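Local coordinates for ribonucleoside-diphosphate reductase (Pseudomonas aeruginosa, PDB 5IM3) that reduces ribonucleoside diphosphates to deoxyribonucleotides, as the large subunit of a class I ribonucleotide reductase under allosteric control by dATP, at the interface of chains A and B and the interface of chains A and C. Coordinates in Å, arbitrary orientation; residue numbers count along the deposited sequence, not the author numbering. Chains: chain A/B/C, Ribonucleoside-diphosphate reductase.

Contacts 1 and 3 both belong to the interface of chains A and B, about 22 Å apart between the centres of their C-alpha atoms. Contact 2 joins chain A to chain C, about 91 Å from contact 1 and about 77 Å from contact 3, again between C-alpha centres. Contact 1 sets helix 69-88 of chain A's first ATP cone on helix 821-829 of chain B's barrel; contact 3 is cone on cone, helices 98-111 and 115-138 against helix 115-134. Contact 2 pairs helices 382-395 and 427-440 across a two-fold axis, consistent with A–C dimers being joined through dATP-binding cones into the deposited assembly of four.

Contact 1: the interface of chains A and B. Residues chain A 68, 70, 74; chain B 825-826, 829-830.
The carboxylate oxygen OD1 of B:Asp826 is gripped from chain A by the guanidinium of A:Arg70 and the hydroxyl of A:Ser68. A:Arg70 NE gives the shorter bond, 2.6 Å to B:Asp826 OD1 and nearly straight (165° at H), which is also a salt bridge. The acceptor lies close to the guanidinium plane, but the donor reaches OD1 from above the carboxylate plane, 38° out of it. A:Ser68 OG, 3.1 Å from B:Asp826 OD1, can donate a second hydrogen bond. The arginine chain runs straight through chi2 and then bends at chi3 (56°), turning NE towards the acid while its methylene part stays against B:Tyr829. There A:Arg70 CG sits over one face of the tyrosine ring, 3.7 Å from its centroid, in a CH-pi contact, and CD packs on B:Tyr829 CB. Farther out, B:Asn825 CB covers a face of the guanidinium, 3.8 Å from A:Arg70 CZ. At the far end of the ring, A:Thr74 OG1 comes within 3.4 Å of B:Tyr829 CE1; the same hydroxyl donates to the carbonyl A:Arg70 O within helix 69-88. The patch fastens the first ATP cone of chain A to helix 821-829 in the catalytic barrel of chain B, apparently one of the joins between dimers in the deposited dATP-bound assembly of four.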
loop_
_atom_site.group_PDB
_atom_site.type_symbol
_atom_site.label_atom_id
_atom_site.label_comp_id
_atom_site.label_asym_id
_atom_site.label_seq_id
_atom_site.Cartn_x
_atom_site.Cartn_y
_atom_site.Cartn_z
ATOM N N SER A 68 -57.254 -34.687 4.030
ATOM C CA SER A 68 -56.558 -33.761 3.144
ATOM C C SER A 68 -55.172 -34.315 2.870
ATOM O O SER A 68 -54.363 -34.450 3.795
ATOM C CB SER A 68 -56.463 -32.362 3.762
ATOM O OG SER A 68 -56.010 -31.412 2.809
ATOM N N ARG A 70 -52.949 -32.713 1.627
ATOM C CA ARG A 70 -52.045 -31.630 2.000
ATOM C C ARG A 70 -51.583 -31.775 3.445
ATOM O O ARG A 70 -50.383 -31.900 3.720
ATOM C CB ARG A 70 -52.742 -30.286 1.787
ATOM C CG ARG A 70 -52.031 -29.100 2.427
ATOM C CD ARG A 70 -52.752 -27.805 2.114
ATOM N NE ARG A 70 -54.154 -27.846 2.525
ATOM C CZ ARG A 70 -54.613 -27.422 3.699
ATOM N NH1 ARG A 70 -53.787 -26.914 4.605
ATOM N NH2 ARG A 70 -55.910 -27.505 3.969
ATOM N N THR A 74 -47.933 -32.776 4.686
ATOM C CA THR A 74 -47.144 -31.814 5.449
ATOM C C THR A 74 -46.714 -32.390 6.793
ATOM O O THR A 74 -45.539 -32.309 7.166
ATOM C CB THR A 74 -47.944 -30.527 5.657
ATOM O OG1 THR A 74 -48.385 -30.027 4.391
ATOM C CG2 THR A 74 -47.094 -29.470 6.344
ATOM N N ASN B 825 -56.640 -23.325 0.503
ATOM C CA ASN B 825 -55.311 -23.670 0.990
ATOM C C ASN B 825 -54.754 -24.900 0.287
ATOM O O ASN B 825 -53.534 -25.024 0.140
ATOM C CB ASN B 825 -55.339 -23.881 2.502
ATOM C CG ASN B 825 -55.642 -22.606 3.261
ATOM O OD1 ASN B 825 -56.507 -22.581 4.136
ATOM N ND2 ASN B 825 -54.929 -21.534 2.928
ATOM N N ASP B 826 -55.620 -25.816 -0.153
ATOM C CA ASP B 826 -55.145 -26.923 -0.974
ATOM C C ASP B 826 -54.564 -26.409 -2.283
ATOM O O ASP B 826 -53.510 -26.874 -2.728
ATOM C CB ASP B 826 -56.275 -27.920 -1.242
ATOM C CG ASP B 826 -56.533 -28.846 -0.063
ATOM O OD1 ASP B 826 -55.593 -29.095 0.725
ATOM O OD2 ASP B 826 -57.678 -29.332 0.075
ATOM N N TYR B 829 -51.221 -24.630 -1.656
ATOM C CA TYR B 829 -50.203 -25.641 -1.384
ATOM C C TYR B 829 -49.690 -26.279 -2.671
ATOM O O TYR B 829 -48.478 -26.434 -2.858
ATOM C CB TYR B 829 -50.780 -26.698 -0.444
ATOM C CG TYR B 829 -49.828 -27.811 -0.059
ATOM C CD1 TYR B 829 -48.845 -27.613 0.904
ATOM C CD2 TYR B 829 -49.934 -29.068 -0.636
ATOM C CE1 TYR B 829 -47.983 -28.633 1.264
ATOM C CE2 TYR B 829 -49.079 -30.093 -0.281
ATOM C CZ TYR B 829 -48.105 -29.870 0.669
ATOM O OH TYR B 829 -47.252 -30.890 1.023
ATOM N N TYR B 830 -50.598 -26.651 -3.576
ATOM C CA TYR B 830 -50.231 -27.318 -4.819
ATOM C C TYR B 830 -49.996 -26.347 -5.969
ATOM O O TYR B 830 -49.859 -26.788 -7.114
ATOM C CB TYR B 830 -51.309 -28.333 -5.211
ATOM C CG TYR B 830 -51.408 -29.495 -4.254
ATOM C CD1 TYR B 830 -50.405 -30.453 -4.189
ATOM C CD2 TYR B 830 -52.502 -29.635 -3.411
ATOM C CE1 TYR B 830 -50.488 -31.516 -3.312
ATOM C CE2 TYR B 830 -52.596 -30.696 -2.534
ATOM C CZ TYR B 830 -51.585 -31.634 -2.488
ATOM O OH TYR B 830 -51.670 -32.692 -1.609
#

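Contact 2: the interface of chains A and C. Residues chain A 386, 428-429, 431-432; chain C 435-436, 439-440.
A:Tyr386 of helix 382-395 points its hydroxyl at C:Thr436 of helix 427-440; these helices of each chain build the two-fold helix-bundle dimer interface of the class I ribonucleotide reductase large subunit. The phenol oxygen A:Tyr386 OH and the threonine hydroxyl C:Thr436 OG1 are hydrogen-bonded at 2.8 Å, with the donor not decided. From C:Thr436 CB, which already touches the phenol oxygen, the side chain forks: OG1 takes the hydrogen bond and also nears A:Tyr386 CE2, while CG2 packs 3.7 Å from A:Tyr386 CZ. Placing OG1 beside the backbone N (chi1 -67°) leaves CG2 anti to that nitrogen, and both branches face the phenol. One residue earlier, C:Asp435 CB slides past A:Val432 CG2 at 3.8 Å. Its carboxylate carbon CG lies 3.6 Å from A:Lys431 CG, so the lysine's aliphatic part makes this contact; A:Lys431 NZ stays 5.9 Å from C:Asp435 OD1, and any attraction between the charges would be long-range. Water 1 bridges the backbone carbonyls A:Pro428 O and C:Asp435 O at 2.7 Å each. Beyond it, C:Ala439 CB touches both A:Pro428 CB and the rim of the A:Phe429 ring, 4.0 Å from A:Phe429 CE1. A:Phe429, C:Ala439 and C:Val440 also line dATP pockets, placing nucleotide binding at this interface.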
loop_
_atom_site.group_PDB
_atom_site.type_symbol
_atom_site.label_atom_id
_atom_site.label_comp_id
_atom_site.label_asym_id
_atom_site.label_seq_id
_atom_site.Cartn_x
_atom_site.Cartn_y
_atom_site.Cartn_z
ATOM N N TYR A 386 25.885 15.204 35.979
ATOM C CA TYR A 386 25.762 14.042 36.848
ATOM C C TYR A 386 25.284 14.407 38.249
ATOM O O TYR A 386 24.831 13.522 38.985
ATOM C CB TYR A 386 27.092 13.280 36.885
ATOM C CG TYR A 386 27.127 12.282 35.754
ATOM C CD1 TYR A 386 27.510 12.663 34.476
ATOM C CD2 TYR A 386 26.701 10.974 35.947
ATOM C CE1 TYR A 386 27.505 11.759 33.429
ATOM C CE2 TYR A 386 26.690 10.065 34.911
ATOM C CZ TYR A 386 27.087 10.461 33.652
ATOM O OH TYR A 386 27.076 9.553 32.622
ATOM N N PRO A 428 23.163 10.801 24.546
ATOM C CA PRO A 428 23.850 9.814 25.395
ATOM C C PRO A 428 23.639 10.044 26.880
ATOM O O PRO A 428 23.635 9.080 27.657
ATOM C CB PRO A 428 25.324 9.980 25.008
ATOM C CG PRO A 428 25.293 10.502 23.641
ATOM C CD PRO A 428 24.083 11.404 23.568
ATOM N N PHE A 429 23.478 11.301 27.300
ATOM C CA PHE A 429 23.137 11.582 28.687
ATOM C C PHE A 429 21.678 11.244 28.989
ATOM O O PHE A 429 21.360 10.730 30.062
ATOM C CB PHE A 429 23.450 13.039 29.001
ATOM C CG PHE A 429 24.913 13.364 28.915
ATOM C CD1 PHE A 429 25.823 12.674 29.683
ATOM C CD2 PHE A 429 25.378 14.342 28.060
ATOM C CE1 PHE A 429 27.168 12.952 29.611
ATOM C CE2 PHE A 429 26.727 14.627 27.982
ATOM C CZ PHE A 429 27.621 13.933 28.759
ATOM N N LYS A 431 20.134 8.868 27.786
ATOM C CA LYS A 431 20.133 7.429 27.991
ATOM C C LYS A 431 20.452 7.080 29.440
ATOM O O LYS A 431 19.908 6.121 29.990
ATOM C CB LYS A 431 21.130 6.767 27.044
ATOM C CG LYS A 431 21.278 5.272 27.270
ATOM C CD LYS A 431 20.049 4.516 26.781
ATOM C CE LYS A 431 20.032 4.440 25.265
ATOM N NZ LYS A 431 19.027 3.461 24.793
ATOM N N VAL A 432 21.357 7.840 30.062
ATOM C CA VAL A 432 21.637 7.639 31.480
ATOM C C VAL A 432 20.402 7.972 32.313
ATOM O O VAL A 432 20.066 7.263 33.260
ATOM C CB VAL A 432 22.852 8.480 31.909
ATOM C CG1 VAL A 432 23.141 8.293 33.393
ATOM C CG2 VAL A 432 24.082 8.108 31.069
ATOM N N ASP C 435 25.978 2.924 30.540
ATOM C CA ASP C 435 25.628 4.087 29.731
ATOM C C ASP C 435 26.553 5.260 30.008
ATOM O O ASP C 435 26.755 6.109 29.133
ATOM C CB ASP C 435 24.184 4.510 29.998
ATOM C CG ASP C 435 23.179 3.422 29.676
ATOM O OD1 ASP C 435 23.354 2.703 28.667
ATOM O OD2 ASP C 435 22.203 3.294 30.447
ATOM N N THR C 436 27.100 5.337 31.223
ATOM C CA THR C 436 28.014 6.418 31.574
ATOM C C THR C 436 29.372 6.218 30.915
ATOM O O THR C 436 29.974 7.177 30.419
ATOM C CB THR C 436 28.147 6.495 33.095
ATOM O OG1 THR C 436 26.891 6.909 33.655
ATOM C CG2 THR C 436 29.252 7.466 33.525
ATOM N N ALA C 439 28.750 7.327 27.415
ATOM C CA ALA C 439 28.546 8.762 27.230
ATOM C C ALA C 439 29.823 9.562 27.465
ATOM O O ALA C 439 30.004 10.623 26.860
ATOM C CB ALA C 439 27.441 9.264 28.156
ATOM N N VAL C 440 30.709 9.087 28.338
ATOM C CA VAL C 440 31.931 9.825 28.643
ATOM C C VAL C 440 33.094 9.420 27.740
ATOM O O VAL C 440 34.074 10.169 27.636
ATOM C CB VAL C 440 32.292 9.643 30.129
ATOM C CG1 VAL C 440 33.555 10.406 30.485
ATOM C CG2 VAL C 440 31.140 10.120 31.008
HETATM O O HOH W 1 24.938 6.781 27.314
#

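Contact 3: the interface of chains A and B. Residues chain A 103, 106, 110, 122, 125-126; chain B 115, 119.
B:Arg119 wedges CG into the gap flanked by its own backbone N and carbonyl (chi1 75°) and bends at chi3, laying its guanidinium alongside the carboxylate of A:Glu106, whose chain extends beyond CG to meet it. The two flat groups are nearly coplanar, 6° apart, and pair side-on: B:Arg119 NE donates to A:Glu106 OE1 at 2.9 Å and B:Arg119 NH2 to A:Glu106 OE2 at 3.1 Å, each on the syn lone pair. A:Glu106 OE1 accepts a second bond from the amide B:Gln115 NE2, 2.6 Å away, which arrives on the anti side and 34° out of the carboxylate plane. A:Arg125 lies across B:Arg119, whose CZ sits over one face of its guanidinium, the two planes well turned from each other. Within chain A its NH1 and NH2 both bind A:Asp103 OD1 end-on, each at 2.8 Å, and NH1 adds a weak bond to A:Glu106 OE2. The acids A:Asp103 and A:Glu106 would offset the charge of the neighbouring arginines, while A:Glu126 OE1 takes a weak bond from B:Arg119 NH1. Carbon contacts flank the polar centre: A:Val122 CG2 lies 3.8 Å from B:Arg119 CB, and A:Met110 SD is 3.7 Å from B:Gln115 CA. Helices 98-111 and 115-138 of chain A's first ATP cone thus receive the start of helix 115-134 from chain B's equivalent cone.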
loop_
_atom_site.group_PDB
_atom_site.type_symbol
_atom_site.label_atom_id
_atom_site.label_comp_id
_atom_site.label_asym_id
_atom_site.label_seq_id
_atom_site.Cartn_x
_atom_site.Cartn_y
_atom_site.Cartn_z
ATOM N N ASP A 103 -40.246 -28.994 21.699
ATOM C CA ASP A 103 -39.498 -27.861 21.167
ATOM C C ASP A 103 -39.128 -28.077 19.706
ATOM O O ASP A 103 -39.217 -27.150 18.893
ATOM C CB ASP A 103 -38.244 -27.618 22.007
ATOM C CG ASP A 103 -38.540 -26.883 23.302
ATOM O OD1 ASP A 103 -39.730 -26.762 23.663
ATOM O OD2 ASP A 103 -37.581 -26.427 23.959
ATOM N N GLU A 106 -42.251 -27.592 17.476
ATOM C CA GLU A 106 -42.475 -26.174 17.216
ATOM C C GLU A 106 -41.475 -25.648 16.198
ATOM O O GLU A 106 -41.831 -24.857 15.317
ATOM C CB GLU A 106 -42.378 -25.369 18.512
ATOM C CG GLU A 106 -43.509 -25.616 19.504
ATOM C CD GLU A 106 -43.367 -24.791 20.777
ATOM O OE1 GLU A 106 -42.354 -24.069 20.918
ATOM O OE2 GLU A 106 -44.273 -24.865 21.639
ATOM N N MET A 110 -42.373 -23.924 12.658
ATOM C CA MET A 110 -41.995 -22.526 12.487
ATOM C C MET A 110 -41.119 -22.324 11.257
ATOM O O MET A 110 -41.325 -21.373 10.495
ATOM C CB MET A 110 -41.279 -22.028 13.739
ATOM C CG MET A 110 -42.190 -21.857 14.938
ATOM S SD MET A 110 -41.271 -21.333 16.391
ATOM C CE MET A 110 -42.569 -21.275 17.625
ATOM N N VAL A 122 -48.043 -23.482 20.208
ATOM C CA VAL A 122 -47.400 -22.891 21.379
ATOM C C VAL A 122 -48.439 -22.566 22.445
ATOM O O VAL A 122 -48.294 -22.941 23.615
ATOM C CB VAL A 122 -46.602 -21.636 20.973
ATOM C CG1 VAL A 122 -46.241 -20.796 22.199
ATOM C CG2 VAL A 122 -45.344 -22.023 20.214
ATOM N N ARG A 125 -49.949 -25.647 24.066
ATOM C CA ARG A 125 -48.935 -26.316 24.873
ATOM C C ARG A 125 -48.656 -25.542 26.155
ATOM O O ARG A 125 -48.400 -26.140 27.207
ATOM C CB ARG A 125 -47.649 -26.487 24.067
ATOM C CG ARG A 125 -46.485 -27.049 24.875
ATOM C CD ARG A 125 -45.192 -26.943 24.108
ATOM N NE ARG A 125 -44.040 -27.246 24.946
ATOM C CZ ARG A 125 -42.779 -27.087 24.561
ATOM N NH1 ARG A 125 -42.506 -26.627 23.345
ATOM N NH2 ARG A 125 -41.791 -27.390 25.388
ATOM N N GLU A 126 -48.680 -24.209 26.085
ATOM C CA GLU A 126 -48.420 -23.414 27.279
ATOM C C GLU A 126 -49.600 -23.476 28.237
ATOM O O GLU A 126 -49.415 -23.499 29.459
ATOM C CB GLU A 126 -48.112 -21.967 26.897
ATOM C CG GLU A 126 -47.460 -21.163 28.016
ATOM C CD GLU A 126 -46.078 -21.673 28.373
ATOM O OE1 GLU A 126 -45.442 -22.325 27.515
ATOM O OE2 GLU A 126 -45.629 -21.424 29.513
ATOM N N GLN B 115 -36.942 -20.427 17.728
ATOM C CA GLN B 115 -38.091 -21.083 18.346
ATOM C C GLN B 115 -38.338 -20.570 19.760
ATOM O O GLN B 115 -39.487 -20.320 20.142
ATOM C CB GLN B 115 -37.879 -22.597 18.351
ATOM C CG GLN B 115 -39.004 -23.387 19.001
ATOM C CD GLN B 115 -38.691 -23.800 20.430
ATOM O OE1 GLN B 115 -37.538 -23.760 20.867
ATOM N NE2 GLN B 115 -39.720 -24.203 21.164
ATOM N N ARG B 119 -41.770 -18.383 20.439
ATOM C CA ARG B 119 -42.814 -18.836 21.347
ATOM C C ARG B 119 -43.005 -17.844 22.487
ATOM O O ARG B 119 -44.138 -17.582 22.903
ATOM C CB ARG B 119 -42.495 -20.238 21.876
ATOM C CG ARG B 119 -41.399 -20.303 22.933
ATOM C CD ARG B 119 -41.019 -21.743 23.264
ATOM N NE ARG B 119 -42.195 -22.596 23.370
ATOM C CZ ARG B 119 -42.979 -22.656 24.440
ATOM N NH1 ARG B 119 -42.709 -21.914 25.505
ATOM N NH2 ARG B 119 -44.035 -23.458 24.442
#